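Local atomic coordinates of putative periplasmic or exported protein (PDB entry 4GQZ), a protein that probably binds copper in the periplasm of Salmonella and helps the bacterium resist the metal. Residues 41-44 / 45-48; 99-102 / 103-107; 146-149 / 150-153. All coordinates share one frame; numbering follows the deposited sequence.

How the contacts relate
Going from the N terminus, contact 1 (41-44 with 45-48) closes the hairpin between strands 39-42 and 46-50, then contact 2 (99-102 with 103-107) closes a second hairpin, between strands 94-101 and 106-109. Contact 3 (146-149 with 150-153) comes last and turns the chain in the loop from strand 139-146 to strand 154-155. The three follow in series, with no nesting or crossing. In space, though, the first and last meet: their centres are 11 Å apart, and two probable hydrogen bonds and methyl packing join residues 42-44 of the first hairpin to the 146-153 loop. Contact 2 stands apart, its nearest atoms about 15 Å from contact 1 and about 7 Å from contact 3.

Contact 1 of 3, residues 41-44 / 45-48; sequences SITS and TELK
The methyl CG2 of Thr43 lies against the far end of Lys48, 3.6 Å from its CE, the two side chains crossing at about a right angle. Lys48 gets there as an extended chain running back over the same side of the hairpin as Ser41. The other branch of Thr43 does the polar work. With chi1 at 78°, OG1 sits between the backbone N and the carbonyl carbon and faces into the turn, where it accepts two N-H groups: Thr45 N at 3.0 Å and Glu46 N at 2.9 Å. The first of these makes an ST turn. The backbone of Thr43 joins in, its N donating to Glu46 O at 2.8 Å in an almost straight bond (176°). Ile42 and Leu47 come next as a non-hydrogen-bonded pair, and one step farther Ser41 and Lys48 form a hydrogen-bonded antiparallel pair, N to O in both directions. The side chains of Ile42 and Leu47 share the opposite face, packing on Val24 of helix 20-28. From there CD2 of Leu47 reaches Ser41 O at 3.3 Å. At the tip, Ser44 OG is bonded to Asp149 O, while Thr45 packs on Gly17 of the second subunit. One threonine hydroxyl thus takes up two backbone N-H groups at the bend, while its methyl gives the end of the lysine chain an apolar surface to lie on.

Contact 2 of 3, residues 99-102 / 103-107; sequences VTDS and KGAVI
The two strands run back antiparallel, their end-to-end directions 160° apart, and Thr100 faces Val106 as a non-hydrogen-bonded pair. Beyond that pair Ile107 N donates to Val99 O at 2.7 Å; on the turn side Asp101 N donates to Ala105 O at 2.9 Å. A type I turn from Asp101 to Gly104 closes the end, with Gly104 N bonded to Asp101 O at 3.0 Å from above the carbonyl plane. Gly104 has a positive phi of 96°, where a side chain would press on the preceding carbonyl oxygen. The Asp101 carboxylate lies over one face of this bend, folded back by a chi1 of 70°, and OD1 meets Ala105 N at 2.8 Å, arriving above the carboxylate plane, together with a weaker bond from Lys103 N. OD2 lies 3.4 Å from the methyl CB of Ala105 and makes a long salt bridge, 3.8 Å, to NZ of Lys103, whose chain bends at chi2 and chi4 to curl back. Farther down, CG2 of Thr100 touches CG2 of Val106 on one face, while on the other Val99 and Ile107 meet and both pack on Leu124 of strand 120-125. Together the type I turn, positive phi at its fourth residue and the backbone bonds Gly104 N to Asp101 O and Asp101 N to Ala105 O make the 3:5 hairpin with a G1 beta bulge, here ending the 94-101/106-109 pair at the protein surface.

Contact 3 of 3, residues 146-149 / 150-153; sequences ATSD and DSQT
A chi1 of -59° on Ser151 places its OG beside its own backbone N, and a chi1 of 81° on Ser148 turns that hydroxyl inward between N and carbonyl carbon, so the two oxygens meet across the mouth of the turn. They lie 3.1 Å apart as a hydroxyl pair in which either could donate. The position of Ser148 OG is doubtful, however, because the model also sets it too close to OD1 of Asp150; the hydroxyl pair and the weak approach of Asp150 N to the same atom should be read with that reserve. The backbone is on firmer ground. Ser148 to Ser151 form a type I beta turn, closed by Ser151 N donating to Ser148 O at 3.1 Å, with an N-H...O angle of 162° but from well above the carbonyl plane. Asp149 and Asp150 occupy the two corners, their CB atoms pointing away from the opposite segment and both residues exposed. The two carboxylates diverge but together probably make this surface locally acidic.

Ala146, ahead of the turn, closes on it too. CB of Ser151 comes to 3.1 Å from Ala146 O, a snug fit, and the methyl CB of Ala146 lies 3.6 Å from Ser151 OG. The same carbonyl of Ala146 receives one hydrogen of a water at 2.9 Å; the other goes to Gln152 O at 2.6 Å, so a single solvent molecule spans the two segments. Thr147 OG1, buried, bonds to Pro125 O and Met128 N instead. The whole loop leaves strand 139-146, packs Thr147, Ser151 and Thr153 on Phe64 of strand 63-68, fixes Thr153 OG1 to Ile42 O of strand 39-42, and runs straight into strand 154-155, where Cys154 forms a disulfide with Cys78.

Contact 1 of 3, residues 41-44 / 45-48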
loop_
_atom_site.group_PDB
_atom_site.type_symbol
_atom_site.label_atom_id
_atom_site.label_comp_id
_atom_site.label_asym_id
_atom_site.label_seq_id
_atom_site.Cartn_x
_atom_site.Cartn_y
_atom_site.Cartn_z
ATOM N N SER B 41 6.931 8.783 -11.570
ATOM C CA SER B 41 7.407 7.509 -12.059
ATOM C C SER B 41 7.266 6.492 -10.936
ATOM O O SER B 41 7.150 6.864 -9.758
ATOM C CB SER B 41 8.855 7.627 -12.526
ATOM O OG SER B 41 9.659 8.141 -11.491
ATOM N N ILE B 42 7.283 5.213 -11.281
ATOM C CA ILE B 42 7.056 4.194 -10.272
ATOM C C ILE B 42 8.082 3.077 -10.359
ATOM O O ILE B 42 8.439 2.639 -11.450
ATOM C CB ILE B 42 5.597 3.656 -10.344
ATOM C CG1 ILE B 42 5.311 2.669 -9.207
ATOM C CG2 ILE B 42 5.275 3.074 -11.718
ATOM C CD1 ILE B 42 3.833 2.340 -9.056
ATOM N N THR B 43 8.589 2.659 -9.206
ATOM C CA THR B 43 9.548 1.566 -9.127
ATOM C C THR B 43 8.883 0.424 -8.400
ATOM O O THR B 43 7.711 0.507 -8.054
ATOM C CB THR B 43 10.807 1.958 -8.342
ATOM O OG1 THR B 43 10.541 1.914 -6.932
ATOM C CG2 THR B 43 11.255 3.359 -8.719
ATOM N N SER B 44 9.626 -0.646 -8.157
ATOM C CA SER B 44 9.061 -1.793 -7.473
ATOM C C SER B 44 8.576 -1.424 -6.069
ATOM O O SER B 44 7.681 -2.073 -5.516
ATOM C CB SER B 44 10.106 -2.895 -7.368
ATOM O OG SER B 44 11.292 -2.386 -6.782
ATOM N N THR B 45 9.166 -0.390 -5.483
ATOM C CA THR B 45 8.857 -0.094 -4.091
ATOM C C THR B 45 8.401 1.328 -3.816
ATOM O O THR B 45 7.898 1.586 -2.730
ATOM C CB THR B 45 10.034 -0.443 -3.127
ATOM O OG1 THR B 45 11.229 0.215 -3.564
ATOM C CG2 THR B 45 10.270 -1.957 -3.095
ATOM N N GLU B 46 8.574 2.235 -4.778
ATOM C CA GLU B 46 8.243 3.648 -4.559
ATOM C C GLU B 46 7.483 4.309 -5.704
ATOM O O GLU B 46 7.710 4.012 -6.881
ATOM C CB GLU B 46 9.518 4.479 -4.360
ATOM C CG GLU B 46 10.538 3.926 -3.390
ATOM C CD GLU B 46 11.815 4.751 -3.388
ATOM O OE1 GLU B 46 11.921 5.689 -4.219
ATOM O OE2 GLU B 46 12.706 4.464 -2.560
ATOM N N LEU B 47 6.609 5.250 -5.355
ATOM C CA LEU B 47 6.085 6.192 -6.330
ATOM C C LEU B 47 6.892 7.484 -6.132
ATOM O O LEU B 47 6.964 7.994 -5.016
ATOM C CB LEU B 47 4.618 6.454 -6.018
ATOM C CG LEU B 47 3.625 7.020 -7.030
ATOM C CD1 LEU B 47 2.776 8.092 -6.375
ATOM C CD2 LEU B 47 4.262 7.476 -8.347
ATOM N N LYS B 48 7.532 7.994 -7.184
ATOM C CA LYS B 48 8.321 9.236 -7.069
ATOM C C LYS B 48 7.584 10.385 -7.723
ATOM O O LYS B 48 7.175 10.291 -8.881
ATOM C CB LYS B 48 9.689 9.099 -7.737
ATOM C CG LYS B 48 10.547 7.949 -7.251
ATOM C CD LYS B 48 11.778 7.821 -8.169
ATOM C CE LYS B 48 12.585 6.555 -7.895
ATOM N NZ LYS B 48 13.537 6.267 -9.018
#

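Contact 2 of 3, residues 99-102 / 103-107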
loop_
_atom_site.group_PDB
_atom_site.type_symbol
_atom_site.label_atom_id
_atom_site.label_comp_id
_atom_site.label_asym_id
_atom_site.label_seq_id
_atom_site.Cartn_x
_atom_site.Cartn_y
_atom_site.Cartn_z
ATOM N N VAL B 99 -2.564 -13.075 -16.577
ATOM C CA VAL B 99 -1.299 -13.251 -15.883
ATOM C C VAL B 99 -1.322 -14.570 -15.133
ATOM O O VAL B 99 -2.246 -14.826 -14.353
ATOM C CB VAL B 99 -1.021 -12.116 -14.898
ATOM C CG1 VAL B 99 0.201 -12.454 -14.034
ATOM C CG2 VAL B 99 -0.795 -10.822 -15.652
ATOM N N THR B 100 -0.312 -15.400 -15.379
ATOM C CA THR B 100 -0.226 -16.721 -14.773
ATOM C C THR B 100 1.120 -16.867 -14.069
ATOM O O THR B 100 2.140 -16.454 -14.609
ATOM C CB THR B 100 -0.392 -17.845 -15.845
ATOM O OG1 THR B 100 0.606 -17.703 -16.866
ATOM C CG2 THR B 100 -1.748 -17.759 -16.504
ATOM N N ASP B 101 1.144 -17.452 -12.873
ATOM C CA ASP B 101 2.418 -17.572 -12.151
ATOM C C ASP B 101 3.195 -18.841 -12.530
ATOM O O ASP B 101 2.726 -19.634 -13.348
ATOM C CB ASP B 101 2.244 -17.411 -10.630
ATOM C CG ASP B 101 1.513 -18.583 -9.959
ATOM O OD1 ASP B 101 1.364 -19.666 -10.563
ATOM O OD2 ASP B 101 1.096 -18.411 -8.785
ATOM N N SER B 102 4.373 -19.033 -11.936
ATOM C CA SER B 102 5.249 -20.140 -12.320
ATOM C C SER B 102 4.676 -21.523 -11.992
ATOM O O SER B 102 5.119 -22.521 -12.560
ATOM C CB SER B 102 6.625 -19.992 -11.679
ATOM O OG SER B 102 6.515 -20.032 -10.273
ATOM N N LYS B 103 3.704 -21.590 -11.088
ATOM C CA LYS B 103 3.082 -22.881 -10.774
ATOM C C LYS B 103 1.702 -23.042 -11.404
ATOM O O LYS B 103 0.941 -23.942 -11.027
ATOM C CB LYS B 103 3.033 -23.140 -9.263
ATOM C CG LYS B 103 2.910 -21.901 -8.412
ATOM C CD LYS B 103 3.791 -21.989 -7.169
ATOM C CE LYS B 103 3.608 -20.756 -6.290
ATOM N NZ LYS B 103 2.182 -20.582 -5.872
ATOM N N GLY B 104 1.387 -22.164 -12.357
ATOM C CA GLY B 104 0.186 -22.294 -13.169
ATOM C C GLY B 104 -1.035 -21.512 -12.720
ATOM O O GLY B 104 -2.030 -21.447 -13.441
ATOM N N ALA B 105 -0.968 -20.911 -11.536
ATOM C CA ALA B 105 -2.122 -20.199 -10.997
ATOM C C ALA B 105 -2.431 -18.982 -11.846
ATOM O O ALA B 105 -1.523 -18.219 -12.185
ATOM C CB ALA B 105 -1.865 -19.784 -9.559
ATOM N N VAL B 106 -3.702 -18.799 -12.199
ATOM C CA VAL B 106 -4.115 -17.585 -12.909
ATOM C C VAL B 106 -4.328 -16.445 -11.920
ATOM O O VAL B 106 -5.176 -16.534 -11.035
ATOM C CB VAL B 106 -5.396 -17.827 -13.736
ATOM C CG1 VAL B 106 -5.925 -16.514 -14.326
ATOM C CG2 VAL B 106 -5.115 -18.813 -14.833
ATOM N N ILE B 107 -3.538 -15.381 -12.054
ATOM C CA ILE B 107 -3.610 -14.256 -11.130
ATOM C C ILE B 107 -4.545 -13.203 -11.698
ATOM O O ILE B 107 -5.305 -12.548 -10.980
ATOM C CB ILE B 107 -2.227 -13.588 -10.930
ATOM C CG1 ILE B 107 -1.161 -14.615 -10.540
ATOM C CG2 ILE B 107 -2.321 -12.493 -9.886
ATOM C CD1 ILE B 107 -1.510 -15.444 -9.306
#

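Contact 3 of 3, residues 146-149 / 150-153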
loop_
_atom_site.group_PDB
_atom_site.type_symbol
_atom_site.label_atom_id
_atom_site.label_comp_id
_atom_site.label_asym_id
_atom_site.label_seq_id
_atom_site.Cartn_x
_atom_site.Cartn_y
_atom_site.Cartn_z
ATOM N N ALA B 146 8.302 -10.715 -13.723
ATOM C CA ALA B 146 8.631 -11.053 -12.342
ATOM C C ALA B 146 8.336 -9.842 -11.475
ATOM O O ALA B 146 8.297 -8.726 -11.976
ATOM C CB ALA B 146 10.085 -11.477 -12.218
ATOM N N THR B 147 8.106 -10.061 -10.184
ATOM C CA THR B 147 7.710 -8.963 -9.302
ATOM C C THR B 147 8.591 -8.889 -8.051
ATOM O O THR B 147 8.119 -8.627 -6.931
ATOM C CB THR B 147 6.230 -9.080 -8.897
ATOM O OG1 THR B 147 6.009 -10.360 -8.314
ATOM C CG2 THR B 147 5.318 -8.935 -10.116
ATOM N N SER B 148 9.880 -9.139 -8.245
ATOM C CA SER B 148 10.835 -8.996 -7.157
ATOM C C SER B 148 11.221 -7.522 -7.024
ATOM O O SER B 148 10.803 -6.692 -7.832
ATOM C CB SER B 148 12.067 -9.850 -7.424
ATOM O OG SER B 148 12.941 -9.173 -8.306
ATOM N N ASP B 149 12.002 -7.182 -6.002
ATOM C CA ASP B 149 12.353 -5.775 -5.794
ATOM C C ASP B 149 13.209 -5.162 -6.896
ATOM O O ASP B 149 13.248 -3.946 -7.033
ATOM C CB ASP B 149 13.010 -5.558 -4.428
ATOM C CG ASP B 149 12.037 -5.717 -3.295
ATOM O OD1 ASP B 149 10.818 -5.616 -3.548
ATOM O OD2 ASP B 149 12.487 -5.947 -2.155
ATOM N N ASP B 150 13.891 -5.990 -7.684
ATOM C CA ASP B 150 14.707 -5.464 -8.771
ATOM C C ASP B 150 14.018 -5.568 -10.134
ATOM O O ASP B 150 14.624 -5.263 -11.162
ATOM C CB ASP B 150 16.085 -6.145 -8.805
ATOM C CG ASP B 150 15.995 -7.645 -8.972
ATOM O OD1 ASP B 150 14.968 -8.235 -8.581
ATOM O OD2 ASP B 150 16.957 -8.248 -9.491
ATOM N N SER B 151 12.752 -5.983 -10.141
ATOM C CA SER B 151 12.015 -6.130 -11.395
ATOM C C SER B 151 11.474 -4.795 -11.907
ATOM O O SER B 151 11.077 -3.934 -11.116
ATOM C CB SER B 151 10.861 -7.116 -11.230
ATOM O OG SER B 151 11.318 -8.394 -10.814
ATOM N N GLN B 152 11.432 -4.648 -13.230
ATOM C CA GLN B 152 10.947 -3.417 -13.865
ATOM C C GLN B 152 9.446 -3.260 -13.686
ATOM O O GLN B 152 8.729 -4.248 -13.548
ATOM C CB GLN B 152 11.280 -3.417 -15.360
ATOM C CG GLN B 152 10.451 -4.408 -16.156
ATOM C CD GLN B 152 11.059 -4.752 -17.505
ATOM O OE1 GLN B 152 11.473 -5.886 -17.730
ATOM N NE2 GLN B 152 11.101 -3.778 -18.409
ATOM N N THR B 153 8.975 -2.015 -13.694
ATOM C CA THR B 153 7.552 -1.744 -13.555
ATOM C C THR B 153 6.943 -1.406 -14.911
ATOM O O THR B 153 5.730 -1.179 -15.032
ATOM C CB THR B 153 7.313 -0.603 -12.556
ATOM O OG1 THR B 153 7.958 0.605 -13.015
ATOM C CG2 THR B 153 7.877 -1.001 -11.206
HETATM O O HOH W 1 7.662 -6.577 -13.833
#